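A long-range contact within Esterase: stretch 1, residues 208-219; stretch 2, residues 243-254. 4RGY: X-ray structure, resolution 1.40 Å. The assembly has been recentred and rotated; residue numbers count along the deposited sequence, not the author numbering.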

ATOM      1  N   LEU A 208      -9.497   1.923 -33.057  1.00 15.72           N
ATOM      2  CA  LEU A 208     -10.374   2.717 -32.188  1.00 13.86           C
ATOM      3  C   LEU A 208     -11.585   1.923 -31.753  1.00 14.18           C
ATOM      4  O   LEU A 208     -12.216   1.247 -32.563  1.00 14.91           O
ATOM      5  CB  LEU A 208     -10.815   4.001 -32.906  1.00 14.70           C
ATOM      6  CG  LEU A 208      -9.664   4.955 -33.229  1.00 13.97           C
ATOM      7  CD1 LEU A 208     -10.075   5.976 -34.281  1.00 16.51           C
ATOM      8  CD2 LEU A 208      -9.141   5.669 -31.982  1.00 16.90           C
ATOM      9  N   TYR A 209     -11.912   2.008 -30.465  1.00 14.05           N
ATOM     10  CA  TYR A 209     -12.992   1.232 -29.877  1.00 13.55           C
ATOM     11  C   TYR A 209     -13.878   2.151 -29.061  1.00 12.70           C
ATOM     12  O   TYR A 209     -13.389   3.014 -28.323  1.00 13.12           O
ATOM     13  CB  TYR A 209     -12.420   0.104 -28.989  1.00 12.47           C
ATOM     14  CG  TYR A 209     -13.452  -0.735 -28.262  1.00 13.21           C
ATOM     15  CD1 TYR A 209     -14.056  -0.275 -27.100  1.00 13.36           C
ATOM     16  CD2 TYR A 209     -13.808  -2.003 -28.727  1.00 16.35           C
ATOM     17  CE1 TYR A 209     -15.004  -1.033 -26.435  1.00 15.57           C
ATOM     18  CE2 TYR A 209     -14.749  -2.775 -28.057  1.00 17.02           C
ATOM     19  CZ  TYR A 209     -15.347  -2.281 -26.916  1.00 16.72           C
ATOM     20  OH  TYR A 209     -16.293  -3.029 -26.245  1.00 17.47           O
ATOM     21  N   GLN A 210     -15.177   1.930 -29.158  1.00 13.71           N
ATOM     22  CA  GLN A 210     -16.148   2.651 -28.353  1.00 11.50           C
ATOM     23  C   GLN A 210     -17.254   1.716 -27.917  1.00 12.06           C
ATOM     24  O   GLN A 210     -17.837   1.023 -28.752  1.00 13.27           O
ATOM     25  CB  GLN A 210     -16.766   3.787 -29.170  1.00 13.07           C
ATOM     26  CG  GLN A 210     -17.896   4.513 -28.456  1.00 12.63           C
ATOM     27  CD  GLN A 210     -18.690   5.456 -29.357  1.00 14.52           C
ATOM     28  OE1 GLN A 210     -18.529   5.470 -30.581  1.00 13.39           O
ATOM     29  NE2 GLN A 210     -19.553   6.248 -28.745  1.00 13.45           N
ATOM     30  N   CYS A 211     -17.571   1.692 -26.622  1.00 13.82           N
ATOM     31  CA  CYS A 211     -18.769   0.986 -26.178  1.00 12.99           C
ATOM     32  C   CYS A 211     -19.548   1.794 -25.152  1.00 12.07           C
ATOM     33  O   CYS A 211     -19.011   2.712 -24.533  1.00 12.64           O
ATOM     34  CB  CYS A 211     -18.437  -0.414 -25.634  1.00 15.00           C
ATOM     35  SG  CYS A 211     -17.711  -0.441 -23.952  1.00 14.27           S
ATOM     36  N   CYS A 212     -20.809   1.435 -24.954  1.00 13.65           N
ATOM     37  CA  CYS A 212     -21.616   2.054 -23.902  1.00 13.75           C
ATOM     38  C   CYS A 212     -22.814   1.185 -23.550  1.00 15.26           C
ATOM     39  O   CYS A 212     -23.402   0.540 -24.427  1.00 15.12           O
ATOM     40  CB  CYS A 212     -22.094   3.445 -24.340  1.00 13.01           C
ATOM     41  SG  CYS A 212     -22.786   4.435 -23.004  1.00 15.27           S
ATOM     42  N   GLY A 213     -23.169   1.159 -22.265  1.00 14.86           N
ATOM     43  CA  GLY A 213     -24.401   0.513 -21.832  1.00 15.55           C
ATOM     44  C   GLY A 213     -25.602   1.346 -22.254  1.00 17.21           C
ATOM     45  O   GLY A 213     -25.574   2.574 -22.157  1.00 18.08           O
ATOM     46  N   THR A 214     -26.667   0.686 -22.710  1.00 18.51           N
ATOM     47  CA  THR A 214     -27.798   1.404 -23.303  1.00 18.80           C
ATOM     48  C   THR A 214     -28.637   2.194 -22.294  1.00 19.62           C
ATOM     49  O   THR A 214     -29.464   3.019 -22.689  1.00 22.52           O
ATOM     50  CB  THR A 214     -28.701   0.463 -24.150  1.00 21.10           C
ATOM     51  OG1 THR A 214     -29.058  -0.695 -23.386  1.00 23.24           O
ATOM     52  CG2 THR A 214     -27.968   0.027 -25.418  1.00 20.35           C
ATOM     53  N   GLU A 215     -28.422   1.953 -21.002  1.00 19.21           N
ATOM     54  CA  GLU A 215     -29.126   2.696 -19.954  1.00 18.57           C
ATOM     55  C   GLU A 215     -28.237   3.710 -19.236  1.00 20.32           C
ATOM     56  O   GLU A 215     -28.656   4.331 -18.262  1.00 21.92           O
ATOM     57  CB  GLU A 215     -29.758   1.742 -18.933  1.00 21.84           C
ATOM     58  CG  GLU A 215     -30.900   0.891 -19.482  1.00 23.98           C
ATOM     59  CD  GLU A 215     -30.418  -0.177 -20.438  1.00 22.11           C
ATOM     60  OE1 GLU A 215     -29.579  -0.998 -20.025  1.00 23.02           O
ATOM     61  OE2 GLU A 215     -30.869  -0.186 -21.604  1.00 26.28           O
ATOM     62  N   ASP A 216     -27.016   3.885 -19.728  1.00 18.43           N
ATOM     63  CA  ASP A 216     -26.087   4.855 -19.166  1.00 19.01           C
ATOM     64  C   ASP A 216     -26.602   6.258 -19.444  1.00 19.55           C
ATOM     65  O   ASP A 216     -27.166   6.518 -20.506  1.00 19.78           O
ATOM     66  CB  ASP A 216     -24.713   4.663 -19.823  1.00 17.50           C
ATOM     67  CG  ASP A 216     -23.574   5.319 -19.049  1.00 16.77           C
ATOM     68  OD1 ASP A 216     -23.631   6.538 -18.795  1.00 18.57           O
ATOM     69  OD2 ASP A 216     -22.608   4.596 -18.703  1.00 16.71           O
ATOM     70  N   PHE A 217     -26.409   7.174 -18.498  1.00 17.64           N
ATOM     71  CA  PHE A 217     -26.788   8.566 -18.725  1.00 20.52           C
ATOM     72  C   PHE A 217     -26.022   9.153 -19.907  1.00 20.10           C
ATOM     73  O   PHE A 217     -26.498  10.085 -20.559  1.00 21.84           O
ATOM     74  CB  PHE A 217     -26.606   9.421 -17.458  1.00 22.15           C
ATOM     75  CG  PHE A 217     -25.175   9.625 -17.044  1.00 24.46           C
ATOM     76  CD1 PHE A 217     -24.364   8.544 -16.722  1.00 27.71           C
ATOM     77  CD2 PHE A 217     -24.655  10.906 -16.928  1.00 28.11           C
ATOM     78  CE1 PHE A 217     -23.059   8.730 -16.339  1.00 22.06           C
ATOM     79  CE2 PHE A 217     -23.351  11.105 -16.536  1.00 26.81           C
ATOM     80  CZ  PHE A 217     -22.550  10.016 -16.236  1.00 27.33           C
ATOM     81  N   LEU A 218     -24.858   8.580 -20.202  1.00 18.87           N
ATOM     82  CA  LEU A 218     -24.017   9.060 -21.297  1.00 17.53           C
ATOM     83  C   LEU A 218     -24.331   8.381 -22.629  1.00 15.62           C
ATOM     84  O   LEU A 218     -23.632   8.612 -23.622  1.00 15.92           O
ATOM     85  CB  LEU A 218     -22.536   8.851 -20.954  1.00 16.42           C
ATOM     86  CG  LEU A 218     -22.015   9.718 -19.809  1.00 16.58           C
ATOM     87  CD1 LEU A 218     -20.630   9.254 -19.362  1.00 19.02           C
ATOM     88  CD2 LEU A 218     -22.000  11.183 -20.224  1.00 19.01           C
ATOM     89  N   TYR A 219     -25.376   7.559 -22.668  1.00 15.80           N
ATOM     90  CA  TYR A 219     -25.667   6.802 -23.885  1.00 17.89           C
ATOM     91  C   TYR A 219     -25.936   7.707 -25.090  1.00 17.18           C
ATOM     92  O   TYR A 219     -25.390   7.481 -26.172  1.00 16.91           O
ATOM     93  CB  TYR A 219     -26.835   5.839 -23.678  1.00 17.64           C
ATOM     94  CG  TYR A 219     -27.174   5.051 -24.925  1.00 18.34           C
ATOM     95  CD1 TYR A 219     -26.282   4.128 -25.447  1.00 16.81           C
ATOM     96  CD2 TYR A 219     -28.376   5.250 -25.595  1.00 17.74           C
ATOM     97  CE1 TYR A 219     -26.575   3.412 -26.586  1.00 19.14           C
ATOM     98  CE2 TYR A 219     -28.686   4.524 -26.734  1.00 18.43           C
ATOM     99  CZ  TYR A 219     -27.778   3.615 -27.227  1.00 18.30           C
ATOM    100  OH  TYR A 219     -28.059   2.890 -28.365  1.00 19.72           O
ATOM    101  N   GLY A 243     -26.846  -1.992 -19.873  1.00 20.05           N
ATOM    102  CA  GLY A 243     -25.879  -1.599 -18.870  1.00 20.04           C
ATOM    103  C   GLY A 243     -26.006  -0.158 -18.444  1.00 20.15           C
ATOM    104  O   GLY A 243     -26.546   0.688 -19.162  1.00 19.97           O
ATOM    105  N   GLU A 244     -25.499   0.110 -17.248  1.00 19.80           N
ATOM    106  CA  GLU A 244     -25.469   1.443 -16.686  1.00 19.92           C
ATOM    107  C   GLU A 244     -24.018   1.868 -16.459  1.00 16.52           C
ATOM    108  O   GLU A 244     -23.080   1.156 -16.845  1.00 17.36           O
ATOM    109  CB  GLU A 244     -26.257   1.474 -15.377  1.00 23.63           C
ATOM    110  CG  GLU A 244     -27.686   0.948 -15.512  1.00 28.48           C
ATOM    111  CD  GLU A 244     -28.498   1.123 -14.246  1.00 33.12           C
ATOM    112  OE1 GLU A 244     -28.106   0.558 -13.206  1.00 39.44           O
ATOM    113  OE2 GLU A 244     -29.527   1.826 -14.292  1.00 40.51           O
ATOM    114  N   HIS A 245     -23.840   3.021 -15.825  1.00 17.09           N
ATOM    115  CA  HIS A 245     -22.509   3.550 -15.529  1.00 16.92           C
ATOM    116  C   HIS A 245     -21.998   2.905 -14.252  1.00 15.82           C
ATOM    117  O   HIS A 245     -21.992   3.525 -13.184  1.00 17.86           O
ATOM    118  CB  HIS A 245     -22.575   5.070 -15.358  1.00 15.44           C
ATOM    119  CG  HIS A 245     -21.297   5.781 -15.692  1.00 15.34           C
ATOM    120  ND1 HIS A 245     -20.844   5.920 -16.984  1.00 15.64           N
ATOM    121  CD2 HIS A 245     -20.389   6.409 -14.904  1.00 16.95           C
ATOM    122  CE1 HIS A 245     -19.711   6.599 -16.984  1.00 16.44           C
ATOM    123  NE2 HIS A 245     -19.411   6.909 -15.734  1.00 15.98           N
ATOM    124  N   GLU A 246     -21.572   1.658 -14.365  1.00 16.06           N
ATOM    125  CA  GLU A 246     -21.156   0.904 -13.199  1.00 16.32           C
ATOM    126  C   GLU A 246     -20.154  -0.168 -13.576  1.00 15.02           C
ATOM    127  O   GLU A 246     -20.042  -0.566 -14.744  1.00 14.16           O
ATOM    128  CB  GLU A 246     -22.371   0.314 -12.471  1.00 18.09           C
ATOM    129  CG  GLU A 246     -23.188  -0.664 -13.289  1.00 18.53           C
ATOM    130  CD  GLU A 246     -22.662  -2.082 -13.191  1.00 18.89           C
ATOM    131  OE1 GLU A 246     -22.741  -2.823 -14.196  1.00 20.97           O
ATOM    132  OE2 GLU A 246     -22.189  -2.468 -12.103  1.00 20.48           O
ATOM    133  N   TRP A 247     -19.453  -0.669 -12.565  1.00 14.42           N
ATOM    134  CA  TRP A 247     -18.270  -1.490 -12.769  1.00 14.67           C
ATOM    135  C   TRP A 247     -18.502  -2.926 -13.234  1.00 14.56           C
ATOM    136  O   TRP A 247     -17.596  -3.530 -13.808  1.00 14.80           O
ATOM    137  CB  TRP A 247     -17.371  -1.435 -11.528  1.00 15.17           C
ATOM    138  CG  TRP A 247     -16.618  -0.159 -11.471  1.00 14.46           C
ATOM    139  CD1 TRP A 247     -16.938   0.962 -10.756  1.00 14.20           C
ATOM    140  CD2 TRP A 247     -15.422   0.145 -12.186  1.00 13.99           C
ATOM    141  NE1 TRP A 247     -15.998   1.946 -10.983  1.00 13.00           N
ATOM    142  CE2 TRP A 247     -15.063   1.466 -11.863  1.00 13.54           C
ATOM    143  CE3 TRP A 247     -14.612  -0.575 -13.067  1.00 12.55           C
ATOM    144  CZ2 TRP A 247     -13.936   2.082 -12.400  1.00 13.35           C
ATOM    145  CZ3 TRP A 247     -13.492   0.036 -13.594  1.00 12.80           C
ATOM    146  CH2 TRP A 247     -13.158   1.348 -13.252  1.00 13.36           C
ATOM    147  N   GLY A 248     -19.690  -3.478 -12.983  1.00 14.51           N
ATOM    148  CA  GLY A 248     -20.040  -4.767 -13.560  1.00 16.71           C
ATOM    149  C   GLY A 248     -19.918  -4.732 -15.077  1.00 14.56           C
ATOM    150  O   GLY A 248     -19.322  -5.618 -15.690  1.00 14.75           O
ATOM    151  N   TYR A 249     -20.461  -3.684 -15.682  1.00 14.29           N
ATOM    152  CA  TYR A 249     -20.387  -3.526 -17.129  1.00 14.54           C
ATOM    153  C   TYR A 249     -18.932  -3.377 -17.606  1.00 12.57           C
ATOM    154  O   TYR A 249     -18.530  -4.019 -18.569  1.00 14.33           O
ATOM    155  CB  TYR A 249     -21.268  -2.344 -17.567  1.00 15.17           C
ATOM    156  CG  TYR A 249     -21.195  -2.017 -19.036  1.00 13.84           C
ATOM    157  CD1 TYR A 249     -21.882  -2.782 -19.977  1.00 15.56           C
ATOM    158  CD2 TYR A 249     -20.439  -0.941 -19.485  1.00 15.12           C
ATOM    159  CE1 TYR A 249     -21.809  -2.480 -21.327  1.00 16.85           C
ATOM    160  CE2 TYR A 249     -20.360  -0.633 -20.831  1.00 15.16           C
ATOM    161  CZ  TYR A 249     -21.047  -1.414 -21.738  1.00 15.52           C
ATOM    162  OH  TYR A 249     -20.962  -1.120 -23.070  1.00 15.08           O
ATOM    163  N   TRP A 250     -18.130  -2.565 -16.924  1.00 13.23           N
ATOM    164  CA  TRP A 250     -16.740  -2.371 -17.356  1.00 13.72           C
ATOM    165  C   TRP A 250     -15.872  -3.607 -17.143  1.00 13.05           C
ATOM    166  O   TRP A 250     -14.956  -3.864 -17.925  1.00 14.97           O
ATOM    167  CB  TRP A 250     -16.129  -1.137 -16.688  1.00 12.31           C
ATOM    168  CG  TRP A 250     -16.935   0.069 -17.063  1.00 14.16           C
ATOM    169  CD1 TRP A 250     -17.416   0.366 -18.302  1.00 15.10           C
ATOM    170  CD2 TRP A 250     -17.438   1.081 -16.182  1.00 13.78           C
ATOM    171  NE1 TRP A 250     -18.156   1.521 -18.257  1.00 13.43           N
ATOM    172  CE2 TRP A 250     -18.184   1.984 -16.967  1.00 14.19           C
ATOM    173  CE3 TRP A 250     -17.308   1.327 -14.809  1.00 12.72           C
ATOM    174  CZ2 TRP A 250     -18.814   3.099 -16.424  1.00 14.93           C
ATOM    175  CZ3 TRP A 250     -17.936   2.430 -14.270  1.00 15.09           C
ATOM    176  CH2 TRP A 250     -18.679   3.312 -15.078  1.00 14.35           C
ATOM    177  N   ASP A 251     -16.166  -4.380 -16.099  1.00 13.30           N
ATOM    178  CA  ASP A 251     -15.461  -5.629 -15.854  1.00 13.48           C
ATOM    179  C   ASP A 251     -15.683  -6.586 -17.023  1.00 16.14           C
ATOM    180  O   ASP A 251     -14.755  -7.272 -17.453  1.00 15.74           O
ATOM    181  CB  ASP A 251     -15.948  -6.264 -14.545  1.00 14.22           C
ATOM    182  CG  ASP A 251     -15.201  -7.547 -14.196  1.00 17.78           C
ATOM    183  OD1 ASP A 251     -13.997  -7.482 -13.889  1.00 14.61           O
ATOM    184  OD2 ASP A 251     -15.819  -8.627 -14.221  1.00 24.56           O
ATOM    185  N   ALA A 252     -16.908  -6.633 -17.539  1.00 14.85           N
ATOM    186  CA  ALA A 252     -17.216  -7.464 -18.694  1.00 15.69           C
ATOM    187  C   ALA A 252     -16.584  -6.886 -19.957  1.00 14.90           C
ATOM    188  O   ALA A 252     -15.931  -7.593 -20.725  1.00 16.06           O
ATOM    189  CB  ALA A 252     -18.725  -7.587 -18.868  1.00 16.76           C
ATOM    190  N   GLN A 253     -16.781  -5.592 -20.174  1.00 13.71           N
ATOM    191  CA  GLN A 253     -16.331  -4.976 -21.414  1.00 14.82           C
ATOM    192  C   GLN A 253     -14.814  -4.893 -21.557  1.00 14.44           C
ATOM    193  O   GLN A 253     -14.296  -4.964 -22.677  1.00 15.15           O
ATOM    194  CB  GLN A 253     -16.947  -3.588 -21.581  1.00 15.23           C
ATOM    195  CG  GLN A 253     -18.438  -3.623 -21.830  1.00 16.66           C
ATOM    196  CD  GLN A 253     -18.783  -4.448 -23.041  1.00 19.60           C
ATOM    197  OE1 GLN A 253     -19.427  -5.488 -22.930  1.00 22.31           O
ATOM    198  NE2 GLN A 253     -18.347  -3.997 -24.213  1.00 19.49           N
ATOM    199  N   ILE A 254     -14.088  -4.742 -20.451  1.00 15.07           N
ATOM    200  CA  ILE A 254     -12.633  -4.623 -20.566  1.00 15.41           C
ATOM    201  C   ILE A 254     -12.008  -5.911 -21.117  1.00 14.03           C
ATOM    202  O   ILE A 254     -10.981  -5.871 -21.798  1.00 13.71           O
ATOM    203  CB  ILE A 254     -11.960  -4.165 -19.245  1.00 12.76           C
ATOM    204  CG1 ILE A 254     -10.555  -3.611 -19.512  1.00 14.77           C
ATOM    205  CG2 ILE A 254     -11.900  -5.297 -18.229  1.00 13.21           C
ATOM    206  CD1 ILE A 254     -10.528  -2.383 -20.418  1.00 14.29           C
TER
HETATM  207  O   HOH W   1     -22.461   2.088 -19.500  1.00 16.89           O

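How do the two backbones run past each other? The strand that passes through Leu 208 and the helix that begins at Trp 247 lie nearly antiparallel, at 148°, with axes 9.7 Å apart at their closest. The backbones draw together far more tightly at two glycines: the CA atoms of Gly 213 and Gly 243 are 3.9 Å apart. A CB on Gly 213 would lie only 2.5 Å from Gly 243 O, so the glycine permits this approach.

What ties the loops together? Gly 213 opens a type I turn ending at Asp 216, and Gly 243 bonds to Glu 215 within it twice: Glu 215 N donates to Gly 243 O (2.9 Å), and Gly 243 N donates to Glu 215 OE1 (2.9 Å). A water bridges the two stretches, accepting from Gly 213 N and donating to Asp 216 OD2 and Glu 244 O.

What does His 245 meet on stretch 1? Its ND1 donates to Asp 216 OD2 (2.8 Å), while Asp 216 OD1 accepts from Leu 218 N (2.8 Å), so one carboxylate bonds both to its own loop and to the imidazole. Phe 217 turns its ring edge to the face of His 245, with planes at 84° and Phe 217 CE1 3.5 Å from His 245 CG.

What fills the space between strand and helix? Tyr 249 and Gln 253, one helical turn apart, both have CA-to-CB bonds that point toward stretch 1. Gly 213 CA lies over the Tyr 249 ring face, 4.2 Å from its centroid, a CH-pi contact that needs no side chain. Cys 211 SG packs 4.1 Å from Tyr 249 CE2 and accepts a weak hydrogen bond from Gln 253 NE2 (3.6 Å). That same NE2 lies 3.0 Å from Tyr 209 OH, placing the amide beside two strand residues.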